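Local atomic coordinates of 6-phosphogluconolactonase (Shewanella baltica, PDB entry 3NWP), a protein that probably hydrolyses 6-phosphogluconolactone to 6-phosphogluconate, the lactonase step of the oxidative pentose phosphate pathway. Residues 112-123 against 161-169. Residues are numbered along the deposited sequence; the frame is centred on the assembly and turned at random. Where two conformers were deposited one is given.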
ATOM      1  N   ALA A 112      -9.137   9.123  13.995  1.00 19.56           N
ATOM      2  CA  ALA A 112      -7.803   8.910  13.464  1.00 18.92           C
ATOM      3  C   ALA A 112      -6.829   9.948  14.003  1.00 16.86           C
ATOM      4  O   ALA A 112      -5.680   9.648  14.249  1.00 17.72           O
ATOM      5  CB  ALA A 112      -7.855   8.924  11.906  1.00 18.25           C
ATOM      6  N   GLU A 113      -7.287  11.194  14.175  1.00 18.79           N
ATOM      7  CA  GLU A 113      -6.404  12.230  14.702  1.00 19.04           C
ATOM      8  C   GLU A 113      -5.920  11.817  16.068  1.00 18.52           C
ATOM      9  O   GLU A 113      -4.719  11.964  16.363  1.00 19.28           O
ATOM     10  CB  GLU A 113      -7.145  13.566  14.821  1.00 19.58           C
ATOM     11  CG  GLU A 113      -7.375  14.311  13.526  1.00 18.43           C
ATOM     12  CD  GLU A 113      -8.552  13.805  12.691  1.00 20.51           C
ATOM     13  OE1 GLU A 113      -9.286  12.866  13.089  1.00 23.14           O
ATOM     14  OE2 GLU A 113      -8.734  14.427  11.616  1.00 23.48           O
ATOM     15  N   ALA A 114      -6.830  11.372  16.923  1.00 20.17           N
ATOM     16  CA  ALA A 114      -6.429  10.995  18.280  1.00 21.84           C
ATOM     17  C   ALA A 114      -5.607   9.730  18.321  1.00 21.53           C
ATOM     18  O   ALA A 114      -4.767   9.580  19.199  1.00 22.17           O
ATOM     19  CB  ALA A 114      -7.651  10.848  19.189  1.00 21.96           C
ATOM     20  N   GLY A 115      -5.826   8.811  17.368  1.00 19.99           N
ATOM     21  CA  GLY A 115      -5.098   7.540  17.343  1.00 20.39           C
ATOM     22  C   GLY A 115      -3.783   7.496  16.560  1.00 17.20           C
ATOM     23  O   GLY A 115      -3.009   6.534  16.662  1.00 19.91           O
ATOM     24  N   ALA A 116      -3.487   8.561  15.828  1.00 17.43           N
ATOM     25  CA  ALA A 116      -2.351   8.534  14.900  1.00 18.28           C
ATOM     26  C   ALA A 116      -1.019   8.330  15.581  1.00 20.07           C
ATOM     27  O   ALA A 116      -0.154   7.617  15.078  1.00 20.54           O
ATOM     28  CB  ALA A 116      -2.337   9.775  14.031  1.00 18.37           C
ATOM     29  N   ASP A 117      -0.818   8.979  16.742  1.00 19.00           N
ATOM     30  CA  ASP A 117       0.452   8.917  17.377  1.00 19.53           C
ATOM     31  C   ASP A 117       0.750   7.495  17.895  1.00 20.57           C
ATOM     32  O   ASP A 117       1.864   6.998  17.746  1.00 21.91           O
ATOM     33  CB  ASP A 117       0.518   9.893  18.539  1.00 20.42           C
ATOM     34  CG  ASP A 117       1.957  10.222  18.932  1.00 26.57           C
ATOM     35  OD1 ASP A 117       2.739  10.707  18.078  1.00 28.54           O
ATOM     36  OD2 ASP A 117       2.278   9.952  20.093  1.00 35.79           O
HETATM   37  N   MSE A 118      -0.275   6.850  18.453  1.00 21.17           N
HETATM   38  CA  MSE A 118      -0.174   5.470  18.928  1.00 20.89           C
HETATM   39  C   MSE A 118       0.090   4.531  17.745  1.00 20.84           C
HETATM   40  O   MSE A 118       0.888   3.596  17.841  1.00 22.46           O
HETATM   41  CB  MSE A 118      -1.448   5.055  19.657  1.00 23.30           C
HETATM   42  CG  MSE A 118      -1.572   3.565  19.941  1.00 26.63           C
HETATM   43 SE   MSE A 118      -3.061   3.124  21.070  0.75 24.71          SE
HETATM   44  CE  MSE A 118      -2.335   3.840  22.715  1.00 45.50           C
ATOM     45  N   ALA A 119      -0.615   4.775  16.639  1.00 19.63           N
ATOM     46  CA  ALA A 119      -0.365   3.994  15.421  1.00 19.68           C
ATOM     47  C   ALA A 119       1.097   4.147  14.964  1.00 20.41           C
ATOM     48  O   ALA A 119       1.728   3.133  14.651  1.00 23.32           O
ATOM     49  CB  ALA A 119      -1.370   4.371  14.289  1.00 19.76           C
ATOM     50  N   ALA A 120       1.634   5.370  14.916  1.00 20.23           N
ATOM     51  CA  ALA A 120       3.015   5.626  14.451  1.00 22.54           C
ATOM     52  C   ALA A 120       3.995   4.897  15.381  1.00 26.12           C
ATOM     53  O   ALA A 120       4.930   4.220  14.902  1.00 27.08           O
ATOM     54  CB  ALA A 120       3.297   7.161  14.326  1.00 22.16           C
ATOM     55  N   GLU A 121       3.769   4.953  16.699  0.50 24.95           N
ATOM     56  CA  GLU A 121       4.673   4.284  17.655  0.50 26.00           C
ATOM     57  C   GLU A 121       4.594   2.767  17.573  0.50 27.97           C
ATOM     58  O   GLU A 121       5.544   2.041  17.900  0.50 30.08           O
ATOM     59  CB  GLU A 121       4.359   4.736  19.087  0.50 27.53           C
ATOM     60  CG  GLU A 121       5.167   4.014  20.169  0.50 28.67           C
ATOM     61  N   SER A 122       3.451   2.249  17.163  1.00 25.87           N
ATOM     62  CA  SER A 122       3.300   0.799  17.106  1.00 29.05           C
ATOM     63  C   SER A 122       4.086   0.176  15.978  1.00 30.66           C
ATOM     64  O   SER A 122       4.258  -1.034  15.993  1.00 32.99           O
ATOM     65  CB  SER A 122       1.851   0.367  16.933  1.00 31.92           C
ATOM     66  OG  SER A 122       1.447   0.662  15.613  1.00 28.85           O
ATOM     67  N   LEU A 123       4.458   0.989  14.999  1.00 29.60           N
ATOM     68  CA  LEU A 123       5.282   0.555  13.875  1.00 34.27           C
ATOM     69  C   LEU A 123       6.770   0.867  14.008  1.00 43.04           C
ATOM     70  O   LEU A 123       7.566   0.445  13.147  1.00 40.77           O
ATOM     71  CB  LEU A 123       4.824   1.259  12.605  1.00 29.33           C
ATOM     72  CG  LEU A 123       3.375   0.966  12.170  1.00 24.19           C
ATOM     73  CD1 LEU A 123       3.090   1.831  10.909  1.00 24.64           C
ATOM     74  CD2 LEU A 123       3.068  -0.511  11.897  1.00 27.34           C
ATOM     75  N   ALA A 161       6.472  12.039  10.292  1.00 17.67           N
ATOM     76  CA  ALA A 161       5.819  10.997  11.057  1.00 17.80           C
ATOM     77  C   ALA A 161       5.480   9.820  10.146  1.00 17.65           C
ATOM     78  O   ALA A 161       5.253  10.008   8.959  1.00 18.63           O
ATOM     79  CB  ALA A 161       4.532  11.501  11.711  1.00 20.16           C
ATOM     80  N   LEU A 162       5.431   8.638  10.697  1.00 16.94           N
ATOM     81  CA  LEU A 162       5.133   7.465   9.883  1.00 17.50           C
ATOM     82  C   LEU A 162       3.695   7.406   9.383  1.00 18.18           C
ATOM     83  O   LEU A 162       3.437   6.823   8.331  1.00 17.87           O
ATOM     84  CB  LEU A 162       5.473   6.166  10.641  1.00 18.25           C
ATOM     85  CG  LEU A 162       6.982   5.926  10.845  1.00 25.78           C
ATOM     86  CD1 LEU A 162       7.041   4.645  11.732  1.00 25.21           C
ATOM     87  CD2 LEU A 162       7.760   5.698   9.524  1.00 26.33           C
ATOM     88  N   CYS A 163       2.751   7.949  10.164  1.00 18.17           N
ATOM     89  CA  CYS A 163       1.354   7.957   9.735  1.00 19.83           C
ATOM     90  C   CYS A 163       0.638   9.174  10.282  1.00 20.94           C
ATOM     91  O   CYS A 163       1.024   9.740  11.317  1.00 21.41           O
ATOM     92  CB  CYS A 163       0.665   6.677  10.046  1.00 23.47           C
ATOM     93  SG  CYS A 163       0.756   6.179  11.741  1.00 25.65           S
ATOM     94  N   VAL A 164      -0.377   9.583   9.538  1.00 17.26           N
ATOM     95  CA  VAL A 164      -1.154  10.764   9.864  1.00 19.82           C
ATOM     96  C   VAL A 164      -2.593  10.527   9.522  1.00 18.31           C
ATOM     97  O   VAL A 164      -2.919   9.633   8.730  1.00 17.52           O
ATOM     98  CB  VAL A 164      -0.682  12.017   9.172  1.00 22.02           C
ATOM     99  CG1 VAL A 164       0.770  12.368   9.576  1.00 27.12           C
ATOM    100  CG2 VAL A 164      -0.863  11.956   7.667  1.00 22.75           C
ATOM    101  N   ALA A 165      -3.472  11.342  10.112  1.00 17.40           N
ATOM    102  CA  ALA A 165      -4.879  11.263   9.778  1.00 16.01           C
ATOM    103  C   ALA A 165      -5.176  12.050   8.549  1.00 17.69           C
ATOM    104  O   ALA A 165      -4.603  13.104   8.290  1.00 19.09           O
ATOM    105  CB  ALA A 165      -5.776  11.806  10.976  1.00 18.25           C
ATOM    106  N   THR A 166      -6.146  11.587   7.771  1.00 17.58           N
ATOM    107  CA  THR A 166      -6.682  12.372   6.674  1.00 16.76           C
ATOM    108  C   THR A 166      -8.204  12.209   6.586  1.00 15.80           C
ATOM    109  O   THR A 166      -8.757  11.191   7.037  1.00 17.25           O
ATOM    110  CB  THR A 166      -6.067  12.030   5.260  1.00 17.59           C
ATOM    111  OG1 THR A 166      -6.565  10.757   4.833  1.00 19.86           O
ATOM    112  CG2 THR A 166      -4.525  12.048   5.311  1.00 17.35           C
ATOM    113  N   ASN A 167      -8.869  13.205   6.023  1.00 16.77           N
ATOM    114  CA  ASN A 167     -10.342  13.230   5.971  1.00 17.57           C
ATOM    115  C   ASN A 167     -10.798  13.599   4.572  1.00 19.26           C
ATOM    116  O   ASN A 167     -11.062  14.762   4.233  1.00 20.46           O
ATOM    117  CB  ASN A 167     -10.808  14.280   6.994  1.00 19.58           C
ATOM    118  CG  ASN A 167     -10.581  13.813   8.410  1.00 17.73           C
ATOM    119  OD1 ASN A 167     -11.269  12.920   8.887  1.00 21.03           O
ATOM    120  ND2 ASN A 167      -9.531  14.353   9.059  1.00 19.94           N
ATOM    121  N   PRO A 168     -10.855  12.611   3.681  1.00 18.33           N
ATOM    122  CA  PRO A 168     -11.379  12.911   2.373  1.00 19.15           C
ATOM    123  C   PRO A 168     -12.800  13.457   2.415  1.00 19.79           C
ATOM    124  O   PRO A 168     -13.605  13.055   3.280  1.00 22.93           O
ATOM    125  CB  PRO A 168     -11.363  11.548   1.670  1.00 18.52           C
ATOM    126  CG  PRO A 168     -11.284  10.544   2.722  1.00 19.52           C
ATOM    127  CD  PRO A 168     -10.576  11.190   3.857  1.00 19.76           C
ATOM    128  N   THR A 169     -13.055  14.384   1.516  1.00 19.63           N
ATOM    129  CA  THR A 169     -14.398  14.889   1.333  1.00 22.21           C
ATOM    130  C   THR A 169     -15.185  14.249   0.212  1.00 24.44           C
ATOM    131  O   THR A 169     -16.389  14.512   0.083  1.00 25.37           O
ATOM    132  CB  THR A 169     -14.386  16.411   1.128  1.00 24.16           C
ATOM    133  OG1 THR A 169     -13.673  16.714  -0.062  1.00 23.87           O
ATOM    134  CG2 THR A 169     -13.718  17.105   2.352  1.00 24.90           C
TER
HETATM  135  O   HOH W   1     -11.221  12.108  11.519  1.00 15.34           O
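Glu-113 and Asn-167 reach for each other from opposite directions, and their flat ends meet nearly in one plane, carboxylate and amide lying 7° apart. Asn-167 ND2 donates to the syn side of Glu-113 OE2 at 2.7 Å, with an N-H...O angle of 148°. A water closes the other half of the pairing by donating to both Glu-113 OE1 and Asn-167 OD1, so each oxygen of the carboxylate has its own partner. The glutamate gets there by bending at chi2, which carries its chain past the methyl of Ala-165; CD lies 3.8 Å from Ala-165 CB. A leucine in place of Asn-167 would probably leave Glu-113 OE2 without its donor and the bridging water without one acceptor, setting the carboxylate freer to turn.

The remaining contact is mostly between small apolar groups, and close because the helix presents alanines. Ala-165 CB packs against Ala-112 CB at 3.7 Å. Further along, Cys-163 SG, placed by chi1 of 54° between its own backbone N and carbonyl carbon, points into the helix surface: it comes nearest to the backbone, 3.4 Å from Ala-120 N, with the methyls of Ala-119 and Ala-120 beside it. Leu-162 finishes the row, its CD1 resting 3.8 Å from Ala-120 O and 4.1 Å from Leu-123 CB.

Cys-163 and Ala-165 alternate with Val-164, which turns to helix 153-158. Strand 163-166 pairs antiparallel with strand 175-178, which Ala-119 and Leu-123 also touch. With axes 7.1 Å apart and nearly antiparallel, this is helix-on-sheet packing at the edge of the alpha/beta fold of the 6-phosphogluconolactonase family.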